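Local coordinates for protein alpha-galactosidase (Umbelopsis vinacea, PDB 3A5V) that hydrolyses terminal alpha-linked galactose residues from galactosides as a tetrameric glycoside hydrolase of family 27, at residues P9-N14 / S266-N272; D30-I35 / D273-I277; V190-F194 / E243-M249. The contacts are given in a common frame with arbitrary orientation. Residues are numbered along the deposited sequence.

Interaction 1: P9-N14 / S266-N272; sequences PQMGWN and SPLILGN
This contact closes a (beta/alpha)8 barrel: strand 11-14, first in the chain, runs parallel beside strand 268-270, the eighth. Their axes approach to 4.2 Å and cross at -30°, and the register pairs Met11 with Leu268, Gly12 with Ile269 and Trp13 with Leu270, at CA-CA distances of 4.7, 4.7 and 4.3 Å. Both strands are extended, each entered through a proline, Pro9 and Pro267.

The backbone forms the parallel ladder, residues of one strand bonding to either side of their partners: Leu268 N to Gln10 O (2.9 Å), Gly12 N to Leu268 O (3.0 Å), Leu270 N to Gly12 O (2.8 Å) and Asn14 N to Leu270 O (3.0 Å). CA-H...O contacts run alongside, such as Met11 CA to Leu268 O at 3.2 Å.

Outside the barrel lie Met11, Trp13, Leu268 and Leu270, with Met11 CG 4.2 Å from Leu268 CB and Trp13 CD1 3.7 Å from Leu270 CB. On the inner face, Ile269 (m, m) lays CD1 beside Gly12, where a CB would come within 3.6 Å of it. Gln10 (chi1 p) sends NE2 across the interior to Tyr125 and Ser183. Asn14 (chi1 t) caps Trp16 N through OD1, binds Asp51 through ND2 and has its side chain about 6 Å from a bound Tris molecule.

Beyond the ladder, a water bridges Asn14 O (2.7 Å) and Asn272 O (3.1 Å). The Trp13 indole (chi1 t, chi2 88°) gives NE1 to the same Asn272 O at 2.8 Å, near the ring plane.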
ATOM      1  N   PRO A   9     -17.945 -19.992 -18.128  1.00 11.18           N
ATOM      2  CA  PRO A   9     -16.521 -19.801 -18.400  1.00 12.16           C
ATOM      3  C   PRO A   9     -16.072 -20.443 -19.723  1.00 12.55           C
ATOM      4  O   PRO A   9     -16.527 -21.545 -20.061  1.00 12.65           O
ATOM      5  CB  PRO A   9     -15.828 -20.488 -17.205  1.00 11.81           C
ATOM      6  CG  PRO A   9     -16.865 -20.404 -16.074  1.00 11.96           C
ATOM      7  CD  PRO A   9     -18.196 -20.593 -16.805  1.00 11.29           C
ATOM      8  N   GLN A  10     -15.191 -19.764 -20.460  1.00 12.07           N
ATOM      9  CA  GLN A  10     -14.654 -20.334 -21.716  1.00 12.08           C
ATOM     10  C   GLN A  10     -13.786 -21.581 -21.461  1.00 11.76           C
ATOM     11  O   GLN A  10     -13.185 -21.726 -20.399  1.00 10.65           O
ATOM     12  CB  GLN A  10     -13.864 -19.286 -22.522  1.00 12.20           C
ATOM     13  CG  GLN A  10     -12.557 -18.762 -21.845  1.00 12.28           C
ATOM     14  CD  GLN A  10     -12.744 -17.494 -20.988  1.00 12.36           C
ATOM     15  OE1 GLN A  10     -13.793 -17.275 -20.371  1.00 12.89           O
ATOM     16  NE2 GLN A  10     -11.700 -16.667 -20.935  1.00  9.75           N
ATOM     17  N   MET A  11     -13.746 -22.480 -22.443  1.00 10.84           N
ATOM     18  CA  MET A  11     -12.914 -23.668 -22.376  1.00 11.15           C
ATOM     19  C   MET A  11     -12.145 -23.770 -23.688  1.00 11.28           C
ATOM     20  O   MET A  11     -12.653 -23.391 -24.745  1.00 10.95           O
ATOM     21  CB  MET A  11     -13.768 -24.923 -22.158  1.00 11.11           C
ATOM     22  CG  MET A  11     -14.638 -24.906 -20.887  1.00 11.24           C
ATOM     23  SD  MET A  11     -15.769 -26.319 -20.770  1.00 12.43           S
ATOM     24  CE  MET A  11     -14.612 -27.718 -20.813  1.00 11.99           C
ATOM     25  N   GLY A  12     -10.927 -24.291 -23.629  1.00 11.28           N
ATOM     26  CA  GLY A  12     -10.101 -24.322 -24.829  1.00 11.43           C
ATOM     27  C   GLY A  12      -8.702 -24.829 -24.556  1.00 11.40           C
ATOM     28  O   GLY A  12      -8.466 -25.568 -23.584  1.00 11.45           O
ATOM     29  N   TRP A  13      -7.785 -24.423 -25.420  1.00 11.76           N
ATOM     30  CA  TRP A  13      -6.389 -24.867 -25.395  1.00 11.91           C
ATOM     31  C   TRP A  13      -5.518 -23.746 -25.985  1.00 11.99           C
ATOM     32  O   TRP A  13      -5.950 -23.025 -26.900  1.00 12.82           O
ATOM     33  CB  TRP A  13      -6.254 -26.169 -26.200  1.00 11.54           C
ATOM     34  CG  TRP A  13      -4.817 -26.635 -26.374  1.00 11.12           C
ATOM     35  CD1 TRP A  13      -4.096 -27.423 -25.532  1.00 11.62           C
ATOM     36  CD2 TRP A  13      -3.962 -26.317 -27.471  1.00 11.58           C
ATOM     37  NE1 TRP A  13      -2.824 -27.637 -26.046  1.00 12.99           N
ATOM     38  CE2 TRP A  13      -2.721 -26.960 -27.238  1.00 11.98           C
ATOM     39  CE3 TRP A  13      -4.124 -25.534 -28.638  1.00 12.34           C
ATOM     40  CZ2 TRP A  13      -1.636 -26.848 -28.127  1.00 13.28           C
ATOM     41  CZ3 TRP A  13      -3.059 -25.439 -29.530  1.00 11.88           C
ATOM     42  CH2 TRP A  13      -1.817 -26.088 -29.260  1.00 12.25           C
ATOM     43  N   ASN A  14      -4.299 -23.622 -25.465  1.00 12.13           N
ATOM     44  CA  ASN A  14      -3.380 -22.524 -25.774  1.00 12.43           C
ATOM     45  C   ASN A  14      -2.007 -23.089 -26.181  1.00 11.92           C
ATOM     46  O   ASN A  14      -1.529 -24.043 -25.570  1.00 12.65           O
ATOM     47  CB  ASN A  14      -3.283 -21.587 -24.535  1.00 11.80           C
ATOM     48  CG  ASN A  14      -2.247 -20.498 -24.693  1.00 12.76           C
ATOM     49  OD1 ASN A  14      -1.046 -20.768 -24.681  1.00 12.59           O
ATOM     50  ND2 ASN A  14      -2.709 -19.247 -24.845  1.00 12.50           N
ATOM     51  N   SER A 266     -13.290 -20.636 -13.059  1.00 10.06           N
ATOM     52  CA  SER A 266     -12.204 -20.147 -13.921  1.00  9.70           C
ATOM     53  C   SER A 266     -12.482 -20.605 -15.361  1.00 10.50           C
ATOM     54  O   SER A 266     -13.043 -21.705 -15.573  1.00 10.67           O
ATOM     55  CB  SER A 266     -10.852 -20.717 -13.468  1.00  9.77           C
ATOM     56  OG  SER A 266      -9.774 -20.250 -14.289  1.00 10.13           O
ATOM     57  N   PRO A 267     -12.067 -19.793 -16.352  1.00 10.72           N
ATOM     58  CA  PRO A 267     -11.851 -20.394 -17.669  1.00 10.65           C
ATOM     59  C   PRO A 267     -11.019 -21.667 -17.505  1.00 10.84           C
ATOM     60  O   PRO A 267     -10.113 -21.721 -16.634  1.00 10.73           O
ATOM     61  CB  PRO A 267     -11.010 -19.345 -18.406  1.00 11.09           C
ATOM     62  CG  PRO A 267     -11.367 -18.035 -17.781  1.00 10.09           C
ATOM     63  CD  PRO A 267     -11.770 -18.345 -16.336  1.00 10.77           C
ATOM     64  N   LEU A 268     -11.313 -22.678 -18.334  1.00 10.53           N
ATOM     65  CA  LEU A 268     -10.544 -23.925 -18.340  1.00 10.88           C
ATOM     66  C   LEU A 268      -9.803 -24.021 -19.673  1.00 11.88           C
ATOM     67  O   LEU A 268     -10.315 -24.597 -20.663  1.00 10.75           O
ATOM     68  CB  LEU A 268     -11.448 -25.141 -18.131  1.00 10.96           C
ATOM     69  CG  LEU A 268     -12.282 -25.159 -16.826  1.00 11.99           C
ATOM     70  CD1 LEU A 268     -13.221 -26.375 -16.801  1.00 10.58           C
ATOM     71  CD2 LEU A 268     -11.415 -25.092 -15.548  1.00 11.67           C
ATOM     72  N   ILE A 269      -8.620 -23.413 -19.696  1.00 11.25           N
ATOM     73  CA  ILE A 269      -7.773 -23.385 -20.897  1.00 11.65           C
ATOM     74  C   ILE A 269      -6.636 -24.370 -20.699  1.00 12.50           C
ATOM     75  O   ILE A 269      -5.796 -24.202 -19.798  1.00 12.30           O
ATOM     76  CB  ILE A 269      -7.232 -21.946 -21.217  1.00 11.59           C
ATOM     77  CG1 ILE A 269      -8.384 -20.907 -21.318  1.00 11.63           C
ATOM     78  CG2 ILE A 269      -6.306 -21.956 -22.498  1.00 11.07           C
ATOM     79  CD1 ILE A 269      -9.510 -21.244 -22.319  1.00 14.38           C
ATOM     80  N   LEU A 270      -6.629 -25.418 -21.521  1.00 12.25           N
ATOM     81  CA  LEU A 270      -5.591 -26.444 -21.464  1.00 13.66           C
ATOM     82  C   LEU A 270      -4.226 -25.888 -21.884  1.00 13.89           C
ATOM     83  O   LEU A 270      -4.097 -25.261 -22.930  1.00 13.81           O
ATOM     84  CB  LEU A 270      -5.985 -27.665 -22.324  1.00 12.73           C
ATOM     85  CG  LEU A 270      -7.251 -28.421 -21.878  1.00 12.68           C
ATOM     86  CD1 LEU A 270      -7.734 -29.376 -22.985  1.00 11.72           C
ATOM     87  CD2 LEU A 270      -7.031 -29.193 -20.553  1.00 11.22           C
ATOM     88  N   GLY A 271      -3.217 -26.107 -21.044  1.00 14.96           N
ATOM     89  CA  GLY A 271      -1.877 -25.545 -21.279  1.00 15.93           C
ATOM     90  C   GLY A 271      -0.923 -26.725 -21.362  1.00 16.49           C
ATOM     91  O   GLY A 271       0.098 -26.756 -20.663  1.00 16.15           O
ATOM     92  N   ASN A 272      -1.303 -27.706 -22.185  1.00 16.96           N
ATOM     93  CA  ASN A 272      -0.664 -29.023 -22.217  1.00 17.83           C
ATOM     94  C   ASN A 272      -0.536 -29.589 -23.644  1.00 18.37           C
ATOM     95  O   ASN A 272      -0.710 -28.853 -24.620  1.00 18.93           O
ATOM     96  CB  ASN A 272      -1.440 -30.009 -21.316  1.00 17.41           C
ATOM     97  CG  ASN A 272      -2.863 -30.288 -21.824  1.00 18.14           C
ATOM     98  OD1 ASN A 272      -3.315 -29.717 -22.827  1.00 16.69           O
ATOM     99  ND2 ASN A 272      -3.575 -31.153 -21.114  1.00 18.04           N
TER
HETATM  100  O   HOH W   1       0.342 -25.902 -24.803  1.00 13.89           O

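Interaction 2: D30-I35 / D273-I277; sequences DAAKAI and DVTNI. With NAG (2-acetamido-2-deoxy-beta-D-glucopyranose), chain C.
A glycosylated loop meets a helix here while holding its sugar away from the contact: Asn276 ND2 is bonded to C1 of an N-acetylglucosamine at 1.4 Å, its CA-to-CB bond directed away from helix 25-38. What touches the helix is Val274, aided by Thr275. Val274 (chi1 m) sets CG2 3.8 Å from Ala31 CB, 3.9 Å from Ile35 CG1 and 4.5 Å from Ala34 CB; Ala34 CB also reaches Val274 O at 3.3 Å. The CA atoms come nearest at Ala34 and Thr275, 5.6 Å apart. Ala31 and Ala34, one helical turn apart, permit the close approach. Within the loop, Asp273 OD1 accepts from Thr275 N (3.0 Å), making an Asx turn, and from Thr275 OG1 (2.6 Å; Thr275 chi1 p). Thr275 CG2 lies 4.2 Å from Ala34 CB. On the barrel side, Trp13 of strand 11-14 packs on Ala31, Ile35 and Val274. Thus the loop after the eighth strand rests on the first long helix of the outer layer, a closure belonging to the (beta/alpha)8 barrel.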
ATOM      1  N   ASP A  30      -2.535 -29.370 -36.460  1.00 17.21           N
ATOM      2  CA  ASP A  30      -2.504 -30.713 -35.876  1.00 17.16           C
ATOM      3  C   ASP A  30      -3.119 -30.773 -34.472  1.00 16.11           C
ATOM      4  O   ASP A  30      -3.786 -31.746 -34.122  1.00 15.21           O
ATOM      5  CB  ASP A  30      -1.082 -31.260 -35.815  1.00 18.13           C
ATOM      6  CG  ASP A  30      -0.537 -31.640 -37.177  1.00 22.79           C
ATOM      7  OD1 ASP A  30      -1.320 -31.685 -38.149  1.00 26.26           O
ATOM      8  OD2 ASP A  30       0.694 -31.894 -37.271  1.00 28.66           O
ATOM      9  N   ALA A  31      -2.881 -29.738 -33.668  1.00 15.50           N
ATOM     10  CA  ALA A  31      -3.477 -29.670 -32.324  1.00 14.53           C
ATOM     11  C   ALA A  31      -5.009 -29.505 -32.409  1.00 14.20           C
ATOM     12  O   ALA A  31      -5.735 -30.142 -31.646  1.00 14.16           O
ATOM     13  CB  ALA A  31      -2.869 -28.550 -31.537  1.00 14.05           C
ATOM     14  N   ALA A  32      -5.485 -28.658 -33.328  1.00 13.66           N
ATOM     15  CA  ALA A  32      -6.936 -28.442 -33.506  1.00 13.80           C
ATOM     16  C   ALA A  32      -7.622 -29.743 -33.919  1.00 13.70           C
ATOM     17  O   ALA A  32      -8.721 -30.050 -33.433  1.00 13.57           O
ATOM     18  CB  ALA A  32      -7.217 -27.326 -34.520  1.00 13.93           C
ATOM     19  N   LYS A  33      -6.966 -30.511 -34.801  1.00 13.05           N
ATOM     20  CA  LYS A  33      -7.502 -31.806 -35.240  1.00 13.64           C
ATOM     21  C   LYS A  33      -7.505 -32.833 -34.118  1.00 13.55           C
ATOM     22  O   LYS A  33      -8.435 -33.626 -34.001  1.00 14.41           O
ATOM     23  CB  LYS A  33      -6.752 -32.315 -36.486  1.00 13.61           C
ATOM     24  CG  LYS A  33      -7.089 -31.447 -37.723  1.00 13.55           C
ATOM     25  CD  LYS A  33      -6.324 -31.843 -39.005  1.00 14.84           C
ATOM     26  CE  LYS A  33      -6.649 -30.797 -40.097  1.00 17.09           C
ATOM     27  NZ  LYS A  33      -5.932 -31.073 -41.371  1.00 20.10           N
ATOM     28  N   ALA A  34      -6.474 -32.805 -33.276  1.00 12.90           N
ATOM     29  CA  ALA A  34      -6.434 -33.653 -32.081  1.00 12.87           C
ATOM     30  C   ALA A  34      -7.529 -33.276 -31.054  1.00 12.91           C
ATOM     31  O   ALA A  34      -8.185 -34.152 -30.487  1.00 13.63           O
ATOM     32  CB  ALA A  34      -5.029 -33.586 -31.444  1.00 12.84           C
ATOM     33  N   ILE A  35      -7.713 -31.974 -30.818  1.00 13.13           N
ATOM     34  CA  ILE A  35      -8.803 -31.456 -29.979  1.00 12.48           C
ATOM     35  C   ILE A  35     -10.168 -31.975 -30.464  1.00 13.65           C
ATOM     36  O   ILE A  35     -10.949 -32.495 -29.663  1.00 12.94           O
ATOM     37  CB  ILE A  35      -8.750 -29.908 -29.867  1.00 12.60           C
ATOM     38  CG1 ILE A  35      -7.561 -29.475 -28.989  1.00 12.04           C
ATOM     39  CG2 ILE A  35     -10.074 -29.307 -29.275  1.00 12.49           C
ATOM     40  CD1 ILE A  35      -7.136 -28.007 -29.186  1.00 11.77           C
ATOM     41  N   ASP A 273      -0.218 -30.883 -23.757  1.00 18.52           N
ATOM     42  CA  ASP A 273      -0.104 -31.545 -25.068  1.00 19.25           C
ATOM     43  C   ASP A 273      -1.426 -32.250 -25.395  1.00 19.14           C
ATOM     44  O   ASP A 273      -1.889 -33.090 -24.609  1.00 20.39           O
ATOM     45  CB  ASP A 273       1.065 -32.530 -25.071  1.00 19.35           C
ATOM     46  CG  ASP A 273       1.236 -33.266 -26.408  1.00 21.84           C
ATOM     47  OD1 ASP A 273       0.759 -32.814 -27.474  1.00 22.43           O
ATOM     48  OD2 ASP A 273       1.894 -34.311 -26.385  1.00 24.78           O
ATOM     49  N   VAL A 274      -2.051 -31.875 -26.512  1.00 17.91           N
ATOM     50  CA  VAL A 274      -3.323 -32.504 -26.924  1.00 17.69           C
ATOM     51  C   VAL A 274      -3.111 -33.570 -28.004  1.00 17.89           C
ATOM     52  O   VAL A 274      -4.063 -34.250 -28.395  1.00 18.31           O
ATOM     53  CB  VAL A 274      -4.394 -31.468 -27.408  1.00 17.31           C
ATOM     54  CG1 VAL A 274      -4.990 -30.699 -26.221  1.00 17.97           C
ATOM     55  CG2 VAL A 274      -3.813 -30.506 -28.460  1.00 16.81           C
ATOM     56  N   THR A 275      -1.873 -33.732 -28.465  1.00 18.33           N
ATOM     57  CA  THR A 275      -1.588 -34.706 -29.535  1.00 19.14           C
ATOM     58  C   THR A 275      -1.244 -36.106 -29.008  1.00 18.64           C
ATOM     59  O   THR A 275      -1.220 -37.077 -29.768  1.00 17.81           O
ATOM     60  CB  THR A 275      -0.471 -34.220 -30.506  1.00 19.47           C
ATOM     61  OG1 THR A 275       0.763 -34.078 -29.794  1.00 20.53           O
ATOM     62  CG2 THR A 275      -0.868 -32.889 -31.173  1.00 20.92           C
ATOM     63  N   ASN A 276      -0.963 -36.202 -27.713  1.00 18.37           N
ATOM     64  CA  ASN A 276      -0.708 -37.485 -27.071  1.00 19.21           C
ATOM     65  C   ASN A 276      -1.233 -37.366 -25.644  1.00 18.42           C
ATOM     66  O   ASN A 276      -0.528 -36.917 -24.755  1.00 17.75           O
ATOM     67  CB  ASN A 276       0.787 -37.833 -27.116  1.00 20.31           C
ATOM     68  CG  ASN A 276       1.085 -39.241 -26.609  1.00 24.31           C
ATOM     69  OD1 ASN A 276       0.256 -39.879 -25.960  1.00 25.84           O
ATOM     70  ND2 ASN A 276       2.277 -39.733 -26.926  1.00 31.61           N
ATOM     71  N   ILE A 277      -2.497 -37.733 -25.464  1.00 17.68           N
ATOM     72  CA  ILE A 277      -3.189 -37.564 -24.195  1.00 17.19           C
ATOM     73  C   ILE A 277      -3.233 -38.925 -23.507  1.00 17.48           C
ATOM     74  O   ILE A 277      -3.902 -39.836 -23.997  1.00 17.16           O
ATOM     75  CB  ILE A 277      -4.638 -37.020 -24.396  1.00 17.12           C
ATOM     76  CG1 ILE A 277      -4.655 -35.784 -25.322  1.00 17.12           C
ATOM     77  CG2 ILE A 277      -5.297 -36.703 -23.041  1.00 17.14           C
ATOM     78  CD1 ILE A 277      -6.075 -35.279 -25.681  1.00 15.99           C
TER
HETATM   79  C1  NAG C   1       2.422 -41.071 -26.414  1.00 39.94           C
HETATM   80  C2  NAG C   1       3.428 -41.673 -27.406  1.00 44.44           C
HETATM   81  C3  NAG C   1       4.109 -42.949 -26.906  1.00 47.58           C
HETATM   82  C4  NAG C   1       4.381 -42.985 -25.393  1.00 50.10           C
HETATM   83  C5  NAG C   1       3.202 -42.370 -24.606  1.00 48.34           C
HETATM   84  C6  NAG C   1       3.412 -42.283 -23.094  1.00 48.96           C
HETATM   85  C7  NAG C   1       3.291 -41.755 -29.832  1.00 42.16           C
HETATM   86  C8  NAG C   1       2.534 -42.280 -31.012  1.00 41.66           C
HETATM   87  N2  NAG C   1       2.762 -42.013 -28.646  1.00 41.80           N
HETATM   88  O3  NAG C   1       5.308 -43.123 -27.648  1.00 47.48           O
HETATM   89  O4  NAG C   1       4.622 -44.333 -25.016  1.00 55.84           O
HETATM   90  O5  NAG C   1       2.929 -41.066 -25.092  1.00 43.83           O
HETATM   91  O6  NAG C   1       4.358 -41.280 -22.778  1.00 49.86           O
HETATM   92  O7  NAG C   1       4.334 -41.126 -29.990  1.00 42.95           O

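Interaction 3: V190-F194 / E243-M249; sequences VYDNF and EVGNGGM
Val190 begins an irregular segment in extended form (-68/154), its CB toward segment 243-249 and its CG1 3.8 Å from Glu243 OE2. Tyr191, also extended, has its CA-to-CB bond directed away, and its OH bonds to Arg196 O; its CA lies 3.6 Å from Glu243 OE2. Asp192 (-80/65) is the centre of an inverse gamma turn closed by Asn193 N to Tyr191 O at 2.7 Å. Its side chain (chi1 t) makes the principal contact: OD2 accepts from Gly248 N at 2.8 Å, while OD1 bonds to Tyr254 OH, the same hydroxyl that meets Gly247 N. Asp192 OD2 also approaches Asn246 CB at 3.1 Å. Gly248 sits so close that a CB would clash with Asp192 O, which its CA meets at 3.5 Å in a CA-H...O contact.

The two segments belong to loops following the sixth and seventh strands of the (beta/alpha)8 barrel, at the C-terminal strand ends where such enzymes carry their active sites. The partner loop is shaped by a type II beta turn from Glu243 to Asn246, with Asn246 N to Glu243 O at 3.0 Å and Gly245 at positive phi (101/-12). Asn246 ND2 gives a further bond to Glu243 OE1 (2.9 Å), orienting the carboxylate that lies 3.5 Å from Asp192 CB through the same OE1.

Asn193 has its CA-to-CB bond directed away, but its N is 3.6 Å from Met249 CE. At Phe194 (chi1 t), CB packs 4.3 Å from Met249 SD (chi1 m, chi2 t), and the ring leads off to stack with His383. A water bridges Phe194 N and Gly248 O, 2.9 Å from each.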
ATOM      1  N   VAL A 190       0.700 -19.430 -13.235  1.00 11.92           N
ATOM      2  CA  VAL A 190       0.879 -20.734 -12.621  1.00 11.25           C
ATOM      3  C   VAL A 190       2.112 -21.399 -13.237  1.00 11.82           C
ATOM      4  O   VAL A 190       2.528 -21.049 -14.336  1.00 11.72           O
ATOM      5  CB  VAL A 190      -0.415 -21.620 -12.790  1.00 11.09           C
ATOM      6  CG1 VAL A 190      -0.599 -22.107 -14.271  1.00 11.95           C
ATOM      7  CG2 VAL A 190      -0.417 -22.781 -11.803  1.00 11.14           C
ATOM      8  N   TYR A 191       2.737 -22.303 -12.492  1.00 12.17           N
ATOM      9  CA  TYR A 191       3.681 -23.242 -13.073  1.00 12.71           C
ATOM     10  C   TYR A 191       3.351 -24.664 -12.646  1.00 13.43           C
ATOM     11  O   TYR A 191       2.462 -24.877 -11.799  1.00 12.85           O
ATOM     12  CB  TYR A 191       5.143 -22.886 -12.787  1.00 11.84           C
ATOM     13  CG  TYR A 191       5.666 -23.063 -11.372  1.00 11.98           C
ATOM     14  CD1 TYR A 191       4.959 -22.609 -10.251  1.00 11.61           C
ATOM     15  CD2 TYR A 191       6.938 -23.621 -11.172  1.00 12.81           C
ATOM     16  CE1 TYR A 191       5.509 -22.739  -8.937  1.00 10.11           C
ATOM     17  CE2 TYR A 191       7.484 -23.751  -9.914  1.00 11.39           C
ATOM     18  CZ  TYR A 191       6.770 -23.313  -8.797  1.00 12.11           C
ATOM     19  OH  TYR A 191       7.361 -23.467  -7.565  1.00 10.01           O
ATOM     20  N   ASP A 192       4.063 -25.630 -13.231  1.00 13.55           N
ATOM     21  CA  ASP A 192       3.705 -27.044 -13.082  1.00 13.97           C
ATOM     22  C   ASP A 192       4.200 -27.560 -11.737  1.00 14.38           C
ATOM     23  O   ASP A 192       5.093 -28.424 -11.669  1.00 14.46           O
ATOM     24  CB  ASP A 192       4.298 -27.849 -14.251  1.00 14.32           C
ATOM     25  CG  ASP A 192       3.726 -29.251 -14.359  1.00 14.25           C
ATOM     26  OD1 ASP A 192       2.722 -29.572 -13.683  1.00 12.62           O
ATOM     27  OD2 ASP A 192       4.308 -30.040 -15.131  1.00 16.16           O
ATOM     28  N   ASN A 193       3.632 -27.019 -10.663  1.00 14.11           N
ATOM     29  CA  ASN A 193       4.088 -27.323  -9.318  1.00 14.06           C
ATOM     30  C   ASN A 193       2.995 -27.073  -8.280  1.00 14.27           C
ATOM     31  O   ASN A 193       2.349 -26.011  -8.287  1.00 13.73           O
ATOM     32  CB  ASN A 193       5.325 -26.476  -9.002  1.00 14.65           C
ATOM     33  CG  ASN A 193       6.063 -26.965  -7.773  1.00 15.39           C
ATOM     34  OD1 ASN A 193       5.522 -26.935  -6.669  1.00 16.94           O
ATOM     35  ND2 ASN A 193       7.315 -27.413  -7.960  1.00 16.75           N
ATOM     36  N   PHE A 194       2.789 -28.028  -7.372  1.00 13.78           N
ATOM     37  CA  PHE A 194       1.611 -27.946  -6.487  1.00 13.96           C
ATOM     38  C   PHE A 194       1.685 -26.873  -5.403  1.00 13.87           C
ATOM     39  O   PHE A 194       0.689 -26.183  -5.149  1.00 13.97           O
ATOM     40  CB  PHE A 194       1.251 -29.307  -5.852  1.00 13.80           C
ATOM     41  CG  PHE A 194      -0.029 -29.268  -5.026  1.00 13.58           C
ATOM     42  CD1 PHE A 194      -1.279 -29.243  -5.653  1.00 13.57           C
ATOM     43  CD2 PHE A 194       0.031 -29.214  -3.631  1.00 13.62           C
ATOM     44  CE1 PHE A 194      -2.467 -29.184  -4.903  1.00 13.34           C
ATOM     45  CE2 PHE A 194      -1.139 -29.167  -2.859  1.00 13.03           C
ATOM     46  CZ  PHE A 194      -2.399 -29.157  -3.500  1.00 14.87           C
ATOM     47  N   GLU A 243      -2.242 -27.145 -16.068  1.00 13.75           N
ATOM     48  CA  GLU A 243      -0.947 -27.829 -16.256  1.00 14.91           C
ATOM     49  C   GLU A 243      -1.060 -29.358 -16.409  1.00 14.80           C
ATOM     50  O   GLU A 243      -0.048 -30.047 -16.591  1.00 14.90           O
ATOM     51  CB  GLU A 243      -0.009 -27.505 -15.075  1.00 14.43           C
ATOM     52  CG  GLU A 243       0.396 -26.029 -14.984  1.00 15.80           C
ATOM     53  CD  GLU A 243       1.549 -25.650 -15.919  1.00 18.65           C
ATOM     54  OE1 GLU A 243       2.077 -26.527 -16.638  1.00 19.45           O
ATOM     55  OE2 GLU A 243       1.938 -24.464 -15.920  1.00 19.52           O
ATOM     56  N   VAL A 244      -2.286 -29.878 -16.329  1.00 14.84           N
ATOM     57  CA  VAL A 244      -2.537 -31.327 -16.314  1.00 14.26           C
ATOM     58  C   VAL A 244      -1.819 -32.101 -17.440  1.00 15.10           C
ATOM     59  O   VAL A 244      -2.006 -31.824 -18.643  1.00 15.77           O
ATOM     60  CB  VAL A 244      -4.046 -31.642 -16.346  1.00 15.00           C
ATOM     61  CG1 VAL A 244      -4.259 -33.163 -16.196  1.00 13.50           C
ATOM     62  CG2 VAL A 244      -4.793 -30.855 -15.230  1.00 12.29           C
ATOM     63  N   GLY A 245      -0.974 -33.045 -17.045  1.00 14.65           N
ATOM     64  CA  GLY A 245      -0.270 -33.876 -18.013  1.00 15.30           C
ATOM     65  C   GLY A 245       1.164 -33.463 -18.252  1.00 15.33           C
ATOM     66  O   GLY A 245       1.928 -34.207 -18.881  1.00 15.58           O
ATOM     67  N   ASN A 246       1.543 -32.278 -17.775  1.00 15.11           N
ATOM     68  CA  ASN A 246       2.909 -31.785 -18.025  1.00 15.61           C
ATOM     69  C   ASN A 246       3.995 -32.497 -17.202  1.00 15.56           C
ATOM     70  O   ASN A 246       5.163 -32.529 -17.613  1.00 16.71           O
ATOM     71  CB  ASN A 246       2.982 -30.247 -17.963  1.00 15.16           C
ATOM     72  CG  ASN A 246       2.202 -29.581 -19.108  1.00 18.23           C
ATOM     73  OD1 ASN A 246       1.958 -30.203 -20.166  1.00 17.07           O
ATOM     74  ND2 ASN A 246       1.799 -28.324 -18.902  1.00 17.16           N
ATOM     75  N   GLY A 247       3.615 -33.104 -16.077  1.00 14.92           N
ATOM     76  CA  GLY A 247       4.521 -34.045 -15.393  1.00 14.07           C
ATOM     77  C   GLY A 247       5.145 -33.599 -14.074  1.00 14.12           C
ATOM     78  O   GLY A 247       5.704 -34.420 -13.357  1.00 13.00           O
ATOM     79  N   GLY A 248       5.063 -32.304 -13.761  1.00 14.17           N
ATOM     80  CA  GLY A 248       5.663 -31.757 -12.526  1.00 14.94           C
ATOM     81  C   GLY A 248       4.765 -31.919 -11.300  1.00 14.91           C
ATOM     82  O   GLY A 248       5.173 -31.606 -10.186  1.00 15.03           O
ATOM     83  N   MET A 249       3.535 -32.391 -11.510  1.00 14.01           N
ATOM     84  CA  MET A 249       2.634 -32.754 -10.415  1.00 14.45           C
ATOM     85  C   MET A 249       2.190 -34.213 -10.572  1.00 14.47           C
ATOM     86  O   MET A 249       2.225 -34.750 -11.673  1.00 14.17           O
ATOM     87  CB  MET A 249       1.391 -31.844 -10.407  1.00 13.71           C
ATOM     88  CG  MET A 249       1.687 -30.365 -10.145  1.00 16.54           C
ATOM     89  SD  MET A 249       0.159 -29.400  -9.972  1.00 15.41           S
ATOM     90  CE  MET A 249       0.312 -28.228 -11.322  1.00 12.49           C
TER
HETATM   91  O   HOH W   2       4.172 -30.554  -7.693  1.00 20.50           O

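Overall arrangement
All three contacts lie in the one barrel domain. Along the chain, interactions 1 and 2 cross: 9-14 and 30-35 precede their partners 266-272 and 273-277, which are consecutive. Interaction 3 is nested within both. The centres of interactions 1 and 2 are about 14 Å apart, those of interactions 1 and 3 about 15 Å, and those of interactions 2 and 3 about 18 Å. Trp13 links the strand seam to the helix contact by packing on Ala31, Ile35 and Val274, while Gly271 O to Asn246 ND2 and Val244 O to Asn272 ND2, both probable hydrogen bonds, join it to the loops. Ring closure thus continues outward to the first long helix and, beyond the strand ends, into neighbouring loops.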